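Local coordinates for protein hydrolase, HD family (Bacillus thuringiensis serovar konkukian, PDB 3DJB) that probably acts as a metal-dependent hydrolase of the HD superfamily, an all-helical protein with a bound magnesium ion, at residues 57-61 with 75-80; 132-136 with 169-173. The protein carries 3 engineered substitutions. One frame throughout, in Å; residues are numbered along the deposited sequence.

Interaction 1. Residues 57-61 with 75-80; sequences LHDVA and KVSDWL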
ATOM      1  N   LEU A  57      20.258 -16.603   9.062  1.00 55.71           N
ATOM      2  CA  LEU A  57      21.497 -16.204   8.396  1.00 56.87           C
ATOM      3  C   LEU A  57      21.478 -16.250   6.861  1.00 58.78           C
ATOM      4  O   LEU A  57      22.512 -15.987   6.222  1.00 59.98           O
ATOM      5  CB  LEU A  57      22.665 -17.050   8.944  1.00 56.76           C
ATOM      6  CG  LEU A  57      23.064 -16.906  10.430  1.00 55.77           C
ATOM      7  CD1 LEU A  57      24.021 -18.016  10.831  1.00 53.44           C
ATOM      8  CD2 LEU A  57      23.707 -15.551  10.672  1.00 54.51           C
ATOM      9  N   HIS A  58      20.318 -16.568   6.272  1.00 58.11           N
ATOM     10  CA  HIS A  58      20.173 -16.639   4.805  1.00 57.60           C
ATOM     11  C   HIS A  58      20.445 -15.287   4.167  1.00 56.70           C
ATOM     12  O   HIS A  58      20.926 -15.187   3.037  1.00 55.98           O
ATOM     13  CB  HIS A  58      18.754 -17.137   4.405  1.00 59.89           C
ATOM     14  CG  HIS A  58      17.633 -16.165   4.678  1.00 64.46           C
ATOM     15  ND1 HIS A  58      17.399 -15.607   5.921  1.00 66.22           N
ATOM     16  CD2 HIS A  58      16.639 -15.706   3.876  1.00 66.37           C
ATOM     17  CE1 HIS A  58      16.314 -14.851   5.872  1.00 65.24           C
ATOM     18  NE2 HIS A  58      15.832 -14.895   4.643  1.00 66.11           N
ATOM     19  N   ASP A  59      20.145 -14.250   4.930  1.00 55.66           N
ATOM     20  CA  ASP A  59      20.321 -12.894   4.484  1.00 55.23           C
ATOM     21  C   ASP A  59      21.738 -12.367   4.632  1.00 56.41           C
ATOM     22  O   ASP A  59      22.145 -11.476   3.894  1.00 57.70           O
ATOM     23  CB  ASP A  59      19.343 -11.994   5.231  1.00 54.64           C
ATOM     24  CG  ASP A  59      18.044 -11.797   4.478  1.00 53.95           C
ATOM     25  OD1 ASP A  59      17.525 -12.769   3.896  1.00 53.61           O
ATOM     26  OD2 ASP A  59      17.537 -10.662   4.472  1.00 53.25           O
ATOM     27  N   VAL A  60      22.497 -12.917   5.571  1.00 56.48           N
ATOM     28  CA  VAL A  60      23.857 -12.452   5.801  1.00 55.99           C
ATOM     29  C   VAL A  60      24.834 -12.893   4.722  1.00 57.45           C
ATOM     30  O   VAL A  60      25.940 -12.359   4.607  1.00 57.80           O
ATOM     31  CB  VAL A  60      24.338 -12.906   7.176  1.00 55.60           C
ATOM     32  CG1 VAL A  60      25.774 -12.485   7.411  1.00 55.22           C
ATOM     33  CG2 VAL A  60      23.446 -12.285   8.224  1.00 56.62           C
ATOM     34  N   ALA A  61      24.422 -13.854   3.912  1.00 58.50           N
ATOM     35  CA  ALA A  61      25.284 -14.312   2.840  1.00 60.65           C
ATOM     36  C   ALA A  61      24.846 -13.653   1.526  1.00 63.43           C
ATOM     37  O   ALA A  61      25.651 -13.476   0.612  1.00 63.87           O
ATOM     38  CB  ALA A  61      25.221 -15.826   2.732  1.00 59.87           C
ATOM     39  N   LYS A  75      31.629 -16.416   5.383  1.00 85.82           N
ATOM     40  CA  LYS A  75      31.361 -15.425   6.416  1.00 84.29           C
ATOM     41  C   LYS A  75      30.473 -16.070   7.478  1.00 84.13           C
ATOM     42  O   LYS A  75      30.622 -15.810   8.677  1.00 84.52           O
ATOM     43  CB  LYS A  75      30.678 -14.200   5.803  1.00 83.86           C
ATOM     44  CG  LYS A  75      30.061 -13.236   6.807  1.00 82.95           C
ATOM     45  CD  LYS A  75      29.971 -11.815   6.229  1.00 84.90           C
ATOM     46  CE  LYS A  75      29.263 -11.755   4.861  1.00 85.04           C
ATOM     47  NZ  LYS A  75      29.569 -10.502   4.079  1.00 83.14           N
ATOM     48  N   VAL A  76      29.557 -16.922   7.016  1.00 82.84           N
ATOM     49  CA  VAL A  76      28.624 -17.658   7.875  1.00 80.09           C
ATOM     50  C   VAL A  76      29.329 -18.921   8.359  1.00 80.15           C
ATOM     51  O   VAL A  76      29.186 -19.347   9.509  1.00 78.85           O
ATOM     52  CB  VAL A  76      27.363 -18.047   7.081  1.00 79.09           C
ATOM     53  CG1 VAL A  76      26.451 -18.940   7.915  1.00 76.50           C
ATOM     54  CG2 VAL A  76      26.636 -16.788   6.648  1.00 78.24           C
ATOM     55  N   SER A  77      30.100 -19.500   7.450  1.00 80.38           N
ATOM     56  CA  SER A  77      30.873 -20.695   7.727  1.00 81.49           C
ATOM     57  C   SER A  77      31.710 -20.540   8.996  1.00 82.91           C
ATOM     58  O   SER A  77      31.479 -21.233   9.989  1.00 83.81           O
ATOM     59  CB  SER A  77      31.781 -21.001   6.535  1.00 80.41           C
ATOM     60  OG  SER A  77      32.943 -21.684   6.950  1.00 79.27           O
ATOM     61  N   ASP A  78      32.676 -19.624   8.960  1.00 84.30           N
ATOM     62  CA  ASP A  78      33.562 -19.377  10.104  1.00 84.85           C
ATOM     63  C   ASP A  78      32.836 -18.881  11.356  1.00 83.83           C
ATOM     64  O   ASP A  78      33.429 -18.813  12.434  1.00 84.23           O
ATOM     65  CB  ASP A  78      34.704 -18.395   9.718  1.00 85.87           C
ATOM     66  CG  ASP A  78      34.203 -17.013   9.267  1.00 86.65           C
ATOM     67  OD1 ASP A  78      35.041 -16.216   8.781  1.00 85.97           O
ATOM     68  OD2 ASP A  78      32.989 -16.714   9.399  1.00 88.00           O
ATOM     69  N   TRP A  79      31.558 -18.538  11.215  1.00 82.60           N
ATOM     70  CA  TRP A  79      30.780 -18.065  12.358  1.00 81.42           C
ATOM     71  C   TRP A  79      30.208 -19.248  13.124  1.00 81.65           C
ATOM     72  O   TRP A  79      30.337 -19.336  14.347  1.00 81.76           O
ATOM     73  CB  TRP A  79      29.626 -17.152  11.923  1.00 78.42           C
ATOM     74  CG  TRP A  79      28.638 -16.905  13.044  1.00 75.56           C
ATOM     75  CD1 TRP A  79      27.380 -17.436  13.164  1.00 74.82           C
ATOM     76  CD2 TRP A  79      28.852 -16.119  14.226  1.00 74.54           C
ATOM     77  NE1 TRP A  79      26.800 -17.030  14.348  1.00 73.22           N
ATOM     78  CE2 TRP A  79      27.683 -16.225  15.019  1.00 73.62           C
ATOM     79  CE3 TRP A  79      29.921 -15.339  14.697  1.00 73.64           C
ATOM     80  CZ2 TRP A  79      27.554 -15.579  16.253  1.00 73.23           C
ATOM     81  CZ3 TRP A  79      29.789 -14.695  15.931  1.00 72.07           C
ATOM     82  CH2 TRP A  79      28.615 -14.824  16.690  1.00 72.33           C
ATOM     83  N   LEU A  80      29.565 -20.154  12.396  1.00 81.35           N
ATOM     84  CA  LEU A  80      28.980 -21.331  13.013  1.00 81.36           C
ATOM     85  C   LEU A  80      30.065 -22.065  13.811  1.00 82.75           C
ATOM     86  O   LEU A  80      29.770 -22.824  14.740  1.00 83.71           O
ATOM     87  CB  LEU A  80      28.388 -22.235  11.936  1.00 78.55           C
ATOM     88  CG  LEU A  80      27.243 -21.618  11.136  1.00 76.59           C
ATOM     89  CD1 LEU A  80      26.759 -22.627  10.135  1.00 75.59           C
ATOM     90  CD2 LEU A  80      26.104 -21.207  12.051  1.00 75.73           C
TER
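The short, weakly bonded turn of helix at Ala61 draws nearest to helix 73-82 at Val76, the CA atoms of Ala61 and Val76 being 6.9 Å apart; no hydrogen bond joins the two segments, and packing of mostly apolar side chains holds them together. Leu57 makes most of the side-chain contacts, through one methyl. With its CG anti to the carbonyl carbon (chi1 -65°), the branch ending in CD1 enters among three residues: Leu57 CD1 lies 3.9 Å from Val76 CG1 and 4.0 Å from CD2 of Leu80, whose side chain runs past it in the opposite sense. The same methyl approaches the indole of Trp79 obliquely, with Leu57 CD1 4.1 Å from Trp79 CD1. Segment 57-61 carries the His-Asp pair that names the HD domain: His58 and Asp59, with His29 and Asp122, form the magnesium site. Neither His58 nor Asp59 touches segment 75-80; their neighbours Leu57, Val60 and Ala61 make the contact. The other methyl of Val76, CG2, is 4.3 Å from Ala61 CB and lies at a looser distance from CG1 of Val60. Lys75, its chain bent at chi3 (53°), brings CE to 3.4 Å from Val60 O. Leu57 is also packed by Thr10, Phe13 and Val14 of helix 3-17; Trp79 stacks on Phe13 and hydrogen-bonds through NE1 to Thr10 OG1.

Interaction 2. Residues 132-136 with 169-173; sequences IARTF and SLNHF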
ATOM      1  N   ILE A 132       1.302  -5.950  -0.210  1.00 39.40           N
ATOM      2  CA  ILE A 132       0.581  -4.843  -0.800  1.00 36.25           C
ATOM      3  C   ILE A 132       1.379  -3.585  -0.500  1.00 34.92           C
ATOM      4  O   ILE A 132       1.817  -2.889  -1.411  1.00 33.86           O
ATOM      5  CB  ILE A 132      -0.831  -4.744  -0.174  1.00 37.08           C
ATOM      6  CG1 ILE A 132      -1.659  -5.989  -0.581  1.00 36.45           C
ATOM      7  CG2 ILE A 132      -1.497  -3.444  -0.592  1.00 35.44           C
ATOM      8  CD1 ILE A 132      -2.855  -6.370   0.339  1.00 31.47           C
ATOM      9  N   ALA A 133       1.605  -3.313   0.779  1.00 34.40           N
ATOM     10  CA  ALA A 133       2.357  -2.124   1.146  1.00 34.98           C
ATOM     11  C   ALA A 133       3.724  -2.146   0.531  1.00 35.23           C
ATOM     12  O   ALA A 133       4.090  -1.232  -0.191  1.00 36.54           O
ATOM     13  CB  ALA A 133       2.478  -1.995   2.653  1.00 34.14           C
ATOM     14  N   ARG A 134       4.497  -3.186   0.792  1.00 37.81           N
ATOM     15  CA  ARG A 134       5.831  -3.193   0.223  1.00 40.15           C
ATOM     16  C   ARG A 134       5.788  -2.757  -1.228  1.00 40.66           C
ATOM     17  O   ARG A 134       6.653  -2.022  -1.687  1.00 41.81           O
ATOM     18  CB  ARG A 134       6.453  -4.571   0.313  1.00 40.18           C
ATOM     19  CG  ARG A 134       7.933  -4.568   0.047  1.00 39.20           C
ATOM     20  CD  ARG A 134       8.461  -5.942   0.383  1.00 41.48           C
ATOM     21  NE  ARG A 134       8.097  -6.290   1.759  1.00 43.84           N
ATOM     22  CZ  ARG A 134       7.530  -7.439   2.135  1.00 45.16           C
ATOM     23  NH1 ARG A 134       7.248  -8.387   1.244  1.00 45.26           N
ATOM     24  NH2 ARG A 134       7.246  -7.642   3.414  1.00 46.42           N
ATOM     25  N   THR A 135       4.747  -3.178  -1.933  1.00 42.14           N
ATOM     26  CA  THR A 135       4.613  -2.848  -3.342  1.00 45.26           C
ATOM     27  C   THR A 135       4.413  -1.357  -3.637  1.00 45.20           C
ATOM     28  O   THR A 135       5.306  -0.706  -4.177  1.00 45.50           O
ATOM     29  CB  THR A 135       3.483  -3.671  -4.002  1.00 44.86           C
ATOM     30  OG1 THR A 135       3.398  -4.957  -3.373  1.00 43.34           O
ATOM     31  CG2 THR A 135       3.804  -3.899  -5.470  1.00 44.82           C
ATOM     32  N   PHE A 136       3.255  -0.809  -3.305  1.00 45.77           N
ATOM     33  CA  PHE A 136       3.028   0.604  -3.561  1.00 46.48           C
ATOM     34  C   PHE A 136       4.180   1.440  -3.035  1.00 47.76           C
ATOM     35  O   PHE A 136       4.529   2.478  -3.617  1.00 48.36           O
ATOM     36  CB  PHE A 136       1.730   1.017  -2.920  1.00 45.24           C
ATOM     37  CG  PHE A 136       0.566   0.283  -3.464  1.00 46.87           C
ATOM     38  CD1 PHE A 136       0.176   0.484  -4.775  1.00 47.75           C
ATOM     39  CD2 PHE A 136      -0.148  -0.601  -2.681  1.00 45.51           C
ATOM     40  CE1 PHE A 136      -0.917  -0.171  -5.294  1.00 46.20           C
ATOM     41  CE2 PHE A 136      -1.248  -1.263  -3.198  1.00 45.51           C
ATOM     42  CZ  PHE A 136      -1.630  -1.049  -4.502  1.00 44.96           C
ATOM     43  N   SER A 169       2.318  -0.133 -10.002  1.00 65.69           N
ATOM     44  CA  SER A 169       2.463  -0.988  -8.831  1.00 63.57           C
ATOM     45  C   SER A 169       1.424  -2.078  -8.705  1.00 61.33           C
ATOM     46  O   SER A 169       1.735  -3.169  -8.257  1.00 60.74           O
ATOM     47  CB  SER A 169       2.430  -0.152  -7.554  1.00 64.41           C
ATOM     48  OG  SER A 169       3.416   0.865  -7.576  1.00 67.02           O
ATOM     49  N   LEU A 170       0.188  -1.793  -9.084  1.00 60.48           N
ATOM     50  CA  LEU A 170      -0.860  -2.795  -8.955  1.00 60.66           C
ATOM     51  C   LEU A 170      -0.614  -4.002  -9.831  1.00 62.78           C
ATOM     52  O   LEU A 170      -0.959  -5.125  -9.461  1.00 63.65           O
ATOM     53  CB  LEU A 170      -2.228  -2.219  -9.303  1.00 57.33           C
ATOM     54  CG  LEU A 170      -3.371  -3.170  -8.965  1.00 52.71           C
ATOM     55  CD1 LEU A 170      -3.914  -2.808  -7.621  1.00 52.07           C
ATOM     56  CD2 LEU A 170      -4.457  -3.064 -10.000  1.00 51.94           C
ATOM     57  N   ASN A 171      -0.020  -3.782 -10.996  1.00 65.04           N
ATOM     58  CA  ASN A 171       0.243  -4.890 -11.905  1.00 68.04           C
ATOM     59  C   ASN A 171       1.220  -5.897 -11.304  1.00 68.57           C
ATOM     60  O   ASN A 171       1.041  -7.109 -11.453  1.00 68.23           O
ATOM     61  CB  ASN A 171       0.759  -4.358 -13.247  1.00 70.11           C
ATOM     62  CG  ASN A 171      -0.352  -3.738 -14.094  1.00 71.61           C
ATOM     63  OD1 ASN A 171      -0.094  -2.910 -14.967  1.00 70.95           O
ATOM     64  ND2 ASN A 171      -1.596  -4.155 -13.847  1.00 72.29           N
ATOM     65  N   HIS A 172       2.239  -5.398 -10.613  1.00 70.13           N
ATOM     66  CA  HIS A 172       3.238  -6.262  -9.985  1.00 71.32           C
ATOM     67  C   HIS A 172       2.567  -7.434  -9.254  1.00 70.80           C
ATOM     68  O   HIS A 172       3.140  -8.519  -9.148  1.00 71.74           O
ATOM     69  CB  HIS A 172       4.102  -5.443  -9.006  1.00 72.60           C
ATOM     70  CG  HIS A 172       5.172  -6.234  -8.307  1.00 73.91           C
ATOM     71  ND1 HIS A 172       4.894  -7.304  -7.480  1.00 73.44           N
ATOM     72  CD2 HIS A 172       6.519  -6.087  -8.284  1.00 74.10           C
ATOM     73  CE1 HIS A 172       6.020  -7.778  -6.978  1.00 72.45           C
ATOM     74  NE2 HIS A 172       7.021  -7.057  -7.449  1.00 73.85           N
ATOM     75  N   PHE A 173       1.350  -7.231  -8.764  1.00 69.09           N
ATOM     76  CA  PHE A 173       0.679  -8.303  -8.055  1.00 68.29           C
ATOM     77  C   PHE A 173       0.508  -9.522  -8.946  1.00 68.86           C
ATOM     78  O   PHE A 173       1.060 -10.592  -8.661  1.00 67.05           O
ATOM     79  CB  PHE A 173      -0.662  -7.816  -7.510  1.00 67.59           C
ATOM     80  CG  PHE A 173      -0.523  -6.793  -6.415  1.00 67.20           C
ATOM     81  CD1 PHE A 173      -0.979  -5.497  -6.595  1.00 65.74           C
ATOM     82  CD2 PHE A 173       0.132  -7.112  -5.225  1.00 66.73           C
ATOM     83  CE1 PHE A 173      -0.789  -4.545  -5.614  1.00 63.73           C
ATOM     84  CE2 PHE A 173       0.324  -6.158  -4.239  1.00 64.33           C
ATOM     85  CZ  PHE A 173      -0.131  -4.875  -4.437  1.00 64.47           C
TER
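Phe173 turns the edge of its ring toward the face of Phe136 in an offset edge-to-face pair, the rings' centroids 5.6 Å apart and their planes at 63°. Here helix 129-142 and the start of helix 171-176 pack together in this all-helical fold, with helix 187-211 against both, away from the metal site. The rings come closest at Phe173 CE1 and Phe136 CZ, 3.8 Å apart, while CE2 of Phe136 lies in the plane of the Phe173 ring at its edge. Another part of that edge faces the backbone of helix 129-142, where Phe173 CE2 is 3.7 Å from Ile132 CA; the side chain of Ile132 crosses that of Phe173 at about a right angle. Over one face of Phe173 lies the methyl of Thr135. This CG2 also makes an off-centre CH-pi contact with His172, 4.3 Å from the ring centroid and 28° off the ring normal, so the one methyl touches both aromatic rings. The Thr135 hydroxyl OG1, beside the backbone N, is hydrogen-bonded to Gly131 O one helical turn back.

Leu170 adds its CD1 at the edge of the Phe136 ring, near the ring plane. Met200 and Ile204 of helix 187-211 pack on Phe173, whereas Phe136 also meets Ala133 of the second subunit, so this packing continues into the dimer interface. Where the CA atoms of Phe136 and Ser169 approach to 5.5 Å, Ser169 CB rests obliquely against the Phe136 ring, 3.6 Å from Phe136 CD1.

From the N terminus, the chain passes through helices 3-17 and 27-41 before interaction 1 closes a short loop of 13 residues between 57-61 and 75-80, tying the metal-binding turn to helix 73-82 within the HD domain. The chain then runs through helices 87-96 and 113-123, the latter bearing Asp122 of the magnesium site, to reach helix 129-142. There interaction 2 closes a longer loop of 32 residues, bringing segment 169-173 back onto that helix near the C-terminal helix 187-211. The two loops follow in series and neither nest nor cross. The centres of interactions 1 and 2 lie about 31 Å apart, on opposite sides of the chain's centre.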